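Local coordinates for protein polyketide synthase PksR (Bacillus subtilis, PDB 4U3V) that takes part in intermediate steps of synthesis of the antibiotic bacillaene, this piece being its enoyl-isomerase domain with a double-hotdog fold, at residues 67-81 with 230-242. Sequence-based numbering, arbitrary orientation.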
loop_
_atom_site.group_PDB
_atom_site.type_symbol
_atom_site.label_atom_id
_atom_site.label_comp_id
_atom_site.label_asym_id
_atom_site.label_seq_id
_atom_site.Cartn_x
_atom_site.Cartn_y
_atom_site.Cartn_z
ATOM N N PHE A 67 15.014 -5.482 3.989
ATOM C CA PHE A 67 15.544 -5.720 5.334
ATOM C C PHE A 67 16.270 -7.052 5.466
ATOM O O PHE A 67 17.250 -7.158 6.217
ATOM C CB PHE A 67 14.453 -5.588 6.371
ATOM C CG PHE A 67 14.056 -4.163 6.648
ATOM C CD1 PHE A 67 15.029 -3.171 6.783
ATOM C CD2 PHE A 67 12.726 -3.808 6.763
ATOM C CE1 PHE A 67 14.670 -1.862 7.058
ATOM C CE2 PHE A 67 12.361 -2.499 7.053
ATOM C CZ PHE A 67 13.331 -1.526 7.195
ATOM N N ASN A 68 15.862 -8.022 4.647
ATOM C CA ASN A 68 16.533 -9.328 4.553
ATOM C C ASN A 68 17.913 -9.229 3.916
ATOM O O ASN A 68 18.851 -9.929 4.327
ATOM C CB ASN A 68 15.668 -10.300 3.731
ATOM C CG ASN A 68 16.076 -11.747 3.914
ATOM O OD1 ASN A 68 15.926 -12.309 4.999
ATOM N ND2 ASN A 68 16.544 -12.365 2.844
ATOM N N LEU A 69 18.025 -8.359 2.914
ATOM C CA LEU A 69 19.269 -8.081 2.203
ATOM C C LEU A 69 20.200 -7.159 3.011
ATOM O O LEU A 69 21.419 -7.359 3.053
ATOM C CB LEU A 69 18.930 -7.428 0.867
ATOM C CG LEU A 69 19.702 -7.735 -0.411
ATOM C CD1 LEU A 69 20.355 -9.106 -0.346
ATOM C CD2 LEU A 69 18.758 -7.624 -1.600
ATOM N N PHE A 70 19.617 -6.203 3.719
ATOM C CA PHE A 70 20.392 -5.248 4.512
ATOM C C PHE A 70 19.962 -5.275 5.973
ATOM O O PHE A 70 19.395 -4.315 6.489
ATOM C CB PHE A 70 20.255 -3.844 3.933
ATOM C CG PHE A 70 20.583 -3.749 2.465
ATOM C CD1 PHE A 70 21.886 -3.498 2.042
ATOM C CD2 PHE A 70 19.587 -3.861 1.504
ATOM C CE1 PHE A 70 22.185 -3.388 0.692
ATOM C CE2 PHE A 70 19.874 -3.723 0.152
ATOM C CZ PHE A 70 21.180 -3.491 -0.256
ATOM N N PRO A 71 20.221 -6.399 6.666
ATOM C CA PRO A 71 20.139 -6.209 8.092
ATOM C C PRO A 71 21.288 -5.271 8.451
ATOM O O PRO A 71 22.246 -5.137 7.666
ATOM C CB PRO A 71 20.373 -7.617 8.635
ATOM C CG PRO A 71 21.275 -8.255 7.629
ATOM C CD PRO A 71 21.062 -7.558 6.307
ATOM N N GLU A 72 21.146 -4.525 9.537
ATOM C CA GLU A 72 22.084 -3.435 9.824
ATOM C C GLU A 72 21.811 -2.202 8.949
ATOM O O GLU A 72 22.707 -1.369 8.753
ATOM C CB GLU A 72 23.547 -3.884 9.625
ATOM C CG GLU A 72 23.897 -5.273 10.149
ATOM C CD GLU A 72 24.045 -5.315 11.659
ATOM O OE1 GLU A 72 25.054 -4.784 12.178
ATOM O OE2 GLU A 72 23.155 -5.893 12.324
ATOM N N GLU A 73 20.615 -2.130 8.357
ATOM C CA GLU A 73 20.041 -0.840 7.961
ATOM C C GLU A 73 18.715 -0.626 8.682
ATOM O O GLU A 73 17.949 -1.568 8.868
ATOM C CB GLU A 73 19.860 -0.745 6.439
ATOM C CG GLU A 73 21.134 -0.917 5.625
ATOM C CD GLU A 73 22.089 0.262 5.752
ATOM O OE1 GLU A 73 21.662 1.351 6.198
ATOM O OE2 GLU A 73 23.276 0.098 5.400
ATOM N N ASN A 74 18.491 0.588 9.181
ATOM C CA ASN A 74 17.297 0.866 9.977
ATOM C C ASN A 74 16.271 1.591 9.106
ATOM O O ASN A 74 15.155 1.870 9.538
ATOM C CB ASN A 74 17.629 1.682 11.230
ATOM C CG ASN A 74 18.824 2.586 11.031
ATOM O OD1 ASN A 74 18.956 3.238 9.995
ATOM N ND2 ASN A 74 19.727 2.597 12.008
ATOM N N SER A 75 16.641 1.797 7.854
ATOM C CA SER A 75 15.790 2.526 6.935
ATOM C C SER A 75 16.252 2.241 5.522
ATOM O O SER A 75 17.382 1.804 5.307
ATOM C CB SER A 75 15.855 4.030 7.241
ATOM O OG SER A 75 17.057 4.586 6.736
ATOM N N GLY A 76 15.364 2.455 4.549
ATOM C CA GLY A 76 15.657 2.172 3.164
ATOM C C GLY A 76 14.661 2.829 2.224
ATOM O O GLY A 76 13.779 3.599 2.674
ATOM N N ARG A 77 14.789 2.492 0.943
ATOM C CA ARG A 77 13.904 2.965 -0.117
ATOM C C ARG A 77 13.468 1.806 -0.989
ATOM O O ARG A 77 14.280 0.955 -1.362
ATOM C CB ARG A 77 14.613 3.971 -1.033
ATOM C CG ARG A 77 15.322 5.096 -0.306
ATOM C CD ARG A 77 14.376 6.237 0.030
ATOM N NE ARG A 77 15.043 7.236 0.864
ATOM C CZ ARG A 77 15.952 8.096 0.415
ATOM N NH1 ARG A 77 16.269 8.107 -0.873
ATOM N NH2 ARG A 77 16.540 8.952 1.250
ATOM N N ILE A 78 12.201 1.833 -1.413
ATOM C CA ILE A 78 11.786 1.107 -2.606
ATOM C C ILE A 78 11.589 2.118 -3.732
ATOM O O ILE A 78 11.088 3.197 -3.482
ATOM C CB ILE A 78 10.410 0.420 -2.372
ATOM C CG1 ILE A 78 10.398 -0.386 -1.065
ATOM C CG2 ILE A 78 9.986 -0.369 -3.600
ATOM C CD1 ILE A 78 11.466 -1.460 -0.997
ATOM N N SER A 79 11.948 1.760 -4.962
ATOM C CA SER A 79 11.722 2.653 -6.118
ATOM C C SER A 79 11.069 1.908 -7.253
ATOM O O SER A 79 11.336 0.717 -7.461
ATOM C CB SER A 79 13.058 3.239 -6.615
ATOM O OG SER A 79 13.837 3.718 -5.532
ATOM N N LYS A 80 10.261 2.624 -8.044
ATOM C CA LYS A 80 9.746 2.148 -9.316
ATOM C C LYS A 80 8.987 0.823 -9.182
ATOM O O LYS A 80 9.133 -0.098 -9.994
ATOM C CB LYS A 80 10.840 2.048 -10.387
ATOM C CG LYS A 80 11.700 3.297 -10.435
ATOM C CD LYS A 80 12.471 3.402 -11.736
ATOM C CE LYS A 80 13.185 4.749 -11.809
ATOM N NZ LYS A 80 14.218 4.753 -12.887
ATOM N N LEU A 81 8.182 0.745 -8.131
ATOM C CA LEU A 81 7.374 -0.468 -7.887
ATOM C C LEU A 81 6.169 -0.448 -8.826
ATOM O O LEU A 81 5.357 0.511 -8.854
ATOM C CB LEU A 81 6.921 -0.470 -6.427
ATOM C CG LEU A 81 6.061 -1.645 -5.980
ATOM C CD1 LEU A 81 6.879 -2.940 -6.081
ATOM C CD2 LEU A 81 5.553 -1.375 -4.546
ATOM N N PRO A 230 -4.975 0.581 -8.498
ATOM C CA PRO A 230 -3.585 0.913 -8.180
ATOM C C PRO A 230 -2.657 0.260 -9.212
ATOM O O PRO A 230 -2.907 -0.865 -9.673
ATOM C CB PRO A 230 -3.365 0.267 -6.808
ATOM C CG PRO A 230 -4.733 0.180 -6.225
ATOM C CD PRO A 230 -5.612 -0.159 -7.395
ATOM N N PHE A 231 -1.663 1.023 -9.633
ATOM C CA PHE A 231 -0.782 0.686 -10.756
ATOM C C PHE A 231 0.663 0.503 -10.229
ATOM O O PHE A 231 1.461 -0.271 -10.759
ATOM C CB PHE A 231 -0.848 1.876 -11.727
ATOM C CG PHE A 231 -0.013 1.719 -12.965
ATOM C CD1 PHE A 231 -0.552 1.142 -14.117
ATOM C CD2 PHE A 231 1.267 2.260 -13.025
ATOM C CE1 PHE A 231 0.196 1.050 -15.283
ATOM C CE2 PHE A 231 2.029 2.151 -14.184
ATOM C CZ PHE A 231 1.492 1.542 -15.313
ATOM N N GLY A 232 1.001 1.198 -9.157
ATOM C CA GLY A 232 2.304 1.043 -8.550
ATOM C C GLY A 232 2.645 2.297 -7.785
ATOM O O GLY A 232 1.745 3.111 -7.511
ATOM N N ILE A 233 3.854 2.327 -7.234
ATOM C CA ILE A 233 4.331 3.396 -6.348
ATOM C C ILE A 233 5.756 3.798 -6.779
ATOM O O ILE A 233 6.668 2.981 -6.772
ATOM C CB ILE A 233 4.327 2.948 -4.863
ATOM C CG1 ILE A 233 2.964 2.341 -4.492
ATOM C CG2 ILE A 233 4.776 4.110 -3.953
ATOM C CD1 ILE A 233 2.899 1.793 -3.066
ATOM N N ASN A 234 5.966 5.062 -7.134
ATOM C CA ASN A 234 7.292 5.509 -7.612
ATOM C C ASN A 234 8.427 5.473 -6.574
ATOM O O ASN A 234 9.590 5.163 -6.914
ATOM C CB ASN A 234 7.193 6.921 -8.217
ATOM C CG ASN A 234 6.436 6.949 -9.537
ATOM O OD1 ASN A 234 6.257 5.924 -10.191
ATOM N ND2 ASN A 234 6.010 8.143 -9.947
ATOM N N ASP A 235 8.087 5.736 -5.315
ATOM C CA ASP A 235 9.062 5.739 -4.227
ATOM C C ASP A 235 8.408 5.473 -2.881
ATOM O O ASP A 235 7.383 6.078 -2.524
ATOM C CB ASP A 235 9.852 7.055 -4.206
ATOM C CG ASP A 235 11.136 6.962 -3.378
ATOM O OD1 ASP A 235 12.063 6.208 -3.763
ATOM O OD2 ASP A 235 11.222 7.651 -2.339
ATOM N N ILE A 236 9.058 4.655 -2.051
ATOM C CA ILE A 236 8.668 4.551 -0.669
ATOM C C ILE A 236 9.904 4.773 0.170
ATOM O O ILE A 236 10.943 4.196 -0.133
ATOM C CB ILE A 236 8.126 3.132 -0.344
ATOM C CG1 ILE A 236 7.130 2.696 -1.432
ATOM C CG2 ILE A 236 7.581 3.097 1.089
ATOM C CD1 ILE A 236 6.510 1.319 -1.195
ATOM N N GLN A 237 9.806 5.615 1.186
ATOM C CA GLN A 237 10.902 5.759 2.162
ATOM C C GLN A 237 10.438 5.294 3.502
ATOM O O GLN A 237 9.458 5.796 4.023
ATOM C CB GLN A 237 11.328 7.244 2.297
ATOM C CG GLN A 237 11.578 7.957 0.979
ATOM C CD GLN A 237 12.045 9.394 1.197
ATOM O OE1 GLN A 237 11.737 10.010 2.219
ATOM N NE2 GLN A 237 12.725 9.947 0.213
ATOM N N PHE A 238 11.164 4.348 4.104
ATOM C CA PHE A 238 10.647 3.673 5.268
ATOM C C PHE A 238 11.766 3.377 6.285
ATOM O O PHE A 238 12.939 3.408 5.930
ATOM C CB PHE A 238 9.989 2.339 4.821
ATOM C CG PHE A 238 10.904 1.462 4.036
ATOM C CD1 PHE A 238 11.730 0.559 4.714
ATOM C CD2 PHE A 238 11.042 1.589 2.650
ATOM C CE1 PHE A 238 12.640 -0.196 4.008
ATOM C CE2 PHE A 238 11.917 0.785 1.934
ATOM C CZ PHE A 238 12.773 -0.067 2.642
ATOM N N THR A 239 11.356 3.093 7.516
ATOM C CA THR A 239 12.246 2.574 8.591
ATOM C C THR A 239 11.792 1.226 9.144
ATOM O O THR A 239 10.707 0.732 8.809
ATOM C CB THR A 239 12.330 3.541 9.781
ATOM O OG1 THR A 239 11.197 3.369 10.645
ATOM C CG2 THR A 239 12.377 4.983 9.288
ATOM N N LYS A 240 12.623 0.661 10.029
ATOM C CA LYS A 240 12.355 -0.626 10.655
ATOM C C LYS A 240 11.421 -0.489 11.846
ATOM O O LYS A 240 10.930 -1.490 12.347
ATOM C CB LYS A 240 13.666 -1.264 11.122
ATOM C CG LYS A 240 14.396 -2.071 10.065
ATOM C CD LYS A 240 15.502 -2.928 10.673
ATOM C CE LYS A 240 14.970 -4.266 11.171
ATOM N NZ LYS A 240 14.682 -5.208 10.053
ATOM N N GLN A 241 11.227 0.725 12.358
ATOM C CA GLN A 241 10.328 0.913 13.496
ATOM C C GLN A 241 8.866 0.773 13.098
ATOM O O GLN A 241 8.327 1.596 12.353
ATOM C CB GLN A 241 10.572 2.251 14.200
ATOM C CG GLN A 241 9.808 2.395 15.512
ATOM C CD GLN A 241 10.064 1.248 16.484
ATOM O OE1 GLN A 241 11.105 1.194 17.143
ATOM N NE2 GLN A 241 9.094 0.343 16.602
ATOM N N THR A 242 8.222 -0.273 13.596
ATOM C CA THR A 242 6.913 -0.667 13.095
ATOM C C THR A 242 5.863 0.340 13.528
ATOM O O THR A 242 5.838 0.772 14.678
ATOM C CB THR A 242 6.528 -2.092 13.558
ATOM O OG1 THR A 242 7.450 -3.038 12.997
ATOM C CG2 THR A 242 5.125 -2.449 13.091
HETATM O O HOH W 1 5.891 3.024 -10.106
#
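Strands 75-81 and 235-239 run antiparallel, their axes 4.7 Å apart at closest and 170° between directions. Paired backbone hydrogen bonds join Gly76 with Phe238, Ile78 with Ile236 and Leu81 with Ile233. Asn234 and Asp235 form a classic beta bulge opposite Ser279, and here the chain turns a corner. Lys80 N also donates a hydrogen bond to Asn234 O. A water bridges Leu81 O and Asn234 OD1. The first strand belongs to the predicted N-terminal hotdog and the second to the C-terminal one, so the pairing is the seam of the double hotdog. On the side facing helix 56-69, Phe238 CG lies between its backbone N and carbonyl carbon, which brings the ring over Gly76, with Gly76 CA 4.1 Å from the ring centroid. An edge of Phe238 meets the face of Phe67 in an offset edge-to-face pair, planes at 90°. Ile78 CG1 touches Phe238 CE2 at 3.6 Å. The Lys240 chain curls at its outer bonds, and NZ lies over a face of Phe67, 4.0 Å from the centroid, a cation-pi contact. Its CG is modelled too close to the ring, so details are doubtful. On the other side, the Arg77 guanidinium stacks on the Gln237 amide, planes 26° apart. Arg77 NH2 is hydrogen-bonded to Ser134 O, and Gln237 OE1 to His277 ND1.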